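Side-chain contact in adenylation domain (PDB 5N9X), which belongs to the AMP-binding adenylation domains of the ANL superfamily and is modelled with ATP and threonine bound: residues A[196-199]-A[200-203]. Residues are numbered along the deposited sequence; the frame is centred on the assembly and turned at random.
Sequences SFSA and DDRW
Ser198 and Asp201 close a type I beta turn that leads from the loop after helix 181-191 into strand 202-205, which runs parallel to strand 227-230 in this AMP-binding (ANL-type) domain. Three hydrogen bonds hold the turn. Asp201 N reaches back to Ser198 O (3.1 Å), and Ser198 OG accepts the amide of Asp200 (OG to N 3.0 Å), an ST turn inside the beta turn. In return, Asp201 OD2 takes the amide of Ser198 almost straight (Ser198 N to Asp201 OD2 2.9 Å, 170° at the hydrogen), on its anti side and somewhat out of the carboxylate plane. With CG beside its own backbone N (chi1 -77°), the first torsion turns the buried carboxylate back to the start of the turn, at the Ser198 amide; its other oxygen, OD1, is held by Thr252 and by a salt bridge to Arg279, which probably favours the charged form. One water bridges the turn to the strand, donating to Ser198 O and accepting from Trp203 NE1. Phe197 and Trp203 meet obliquely, with ring planes 58° apart, Trp216 meets the indole edge-to-face, and Phe195 stacks on Phe197. Trp203 CZ2 sits over the centre of the Phe197 ring, 3.5 Å from Phe197 CE1.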
# COMPACT_ATOMS: atom_id res chain seq x y z
N SER A 196 10.82 -16.14 5.83
CA SER A 196 11.12 -17.46 5.27
C SER A 196 10.07 -17.91 4.24
O SER A 196 9.10 -18.60 4.59
CB SER A 196 11.24 -18.48 6.40
OG SER A 196 11.49 -19.78 5.90
N PHE A 197 10.25 -17.51 2.99
CA PHE A 197 9.33 -17.86 1.90
C PHE A 197 9.74 -19.09 1.10
O PHE A 197 10.92 -19.32 0.86
CB PHE A 197 9.17 -16.67 0.93
CG PHE A 197 8.63 -15.44 1.58
CD1 PHE A 197 7.51 -15.51 2.41
CD2 PHE A 197 9.20 -14.19 1.35
CE1 PHE A 197 6.99 -14.38 3.02
CE2 PHE A 197 8.68 -13.05 1.95
CZ PHE A 197 7.58 -13.14 2.78
N SER A 198 8.76 -19.87 0.65
CA SER A 198 9.06 -20.99 -0.23
C SER A 198 7.99 -21.17 -1.30
O SER A 198 6.90 -20.58 -1.22
CB SER A 198 9.20 -22.29 0.57
OG SER A 198 7.97 -22.96 0.66
N ALA A 199 8.30 -22.00 -2.30
CA ALA A 199 7.36 -22.39 -3.33
C ALA A 199 6.02 -22.94 -2.78
O ALA A 199 5.02 -22.91 -3.48
CB ALA A 199 8.00 -23.40 -4.24
N ASP A 200 6.01 -23.42 -1.54
CA ASP A 200 4.79 -24.02 -1.00
C ASP A 200 3.76 -22.99 -0.51
O ASP A 200 2.60 -23.33 -0.25
CB ASP A 200 5.16 -24.96 0.14
CG ASP A 200 5.94 -26.17 -0.34
OD1 ASP A 200 5.58 -26.73 -1.39
OD2 ASP A 200 6.91 -26.54 0.33
N ASP A 201 4.18 -21.73 -0.39
CA ASP A 201 3.29 -20.70 0.14
C ASP A 201 2.08 -20.38 -0.78
O ASP A 201 2.09 -20.66 -1.98
CB ASP A 201 4.10 -19.41 0.43
CG ASP A 201 4.90 -19.51 1.73
OD1 ASP A 201 4.29 -19.85 2.77
OD2 ASP A 201 6.12 -19.27 1.72
N ARG A 202 1.03 -19.85 -0.16
CA ARG A 202 -0.08 -19.27 -0.88
C ARG A 202 -0.21 -17.81 -0.46
O ARG A 202 -0.42 -17.52 0.73
CB ARG A 202 -1.38 -20.01 -0.62
CG ARG A 202 -1.63 -21.22 -1.48
CD ARG A 202 -1.48 -22.48 -0.65
NE ARG A 202 -1.99 -23.65 -1.35
CZ ARG A 202 -2.23 -24.82 -0.76
NH1 ARG A 202 -1.99 -24.97 0.54
NH2 ARG A 202 -2.70 -25.84 -1.47
N TRP A 203 -0.09 -16.90 -1.42
CA TRP A 203 -0.22 -15.48 -1.16
C TRP A 203 -1.62 -15.04 -1.59
O TRP A 203 -2.15 -15.52 -2.58
CB TRP A 203 0.85 -14.69 -1.92
CG TRP A 203 2.26 -14.85 -1.39
CD1 TRP A 203 3.00 -16.00 -1.37
CD2 TRP A 203 3.09 -13.82 -0.87
NE1 TRP A 203 4.23 -15.74 -0.84
CE2 TRP A 203 4.32 -14.42 -0.52
CE3 TRP A 203 2.92 -12.45 -0.66
CZ2 TRP A 203 5.38 -13.69 0.04
CZ3 TRP A 203 3.96 -11.73 -0.12
CH2 TRP A 203 5.18 -12.36 0.23
O HOH W 1 6.56 -17.63 -1.24
O HOH W 2 1.98 -22.91 -4.09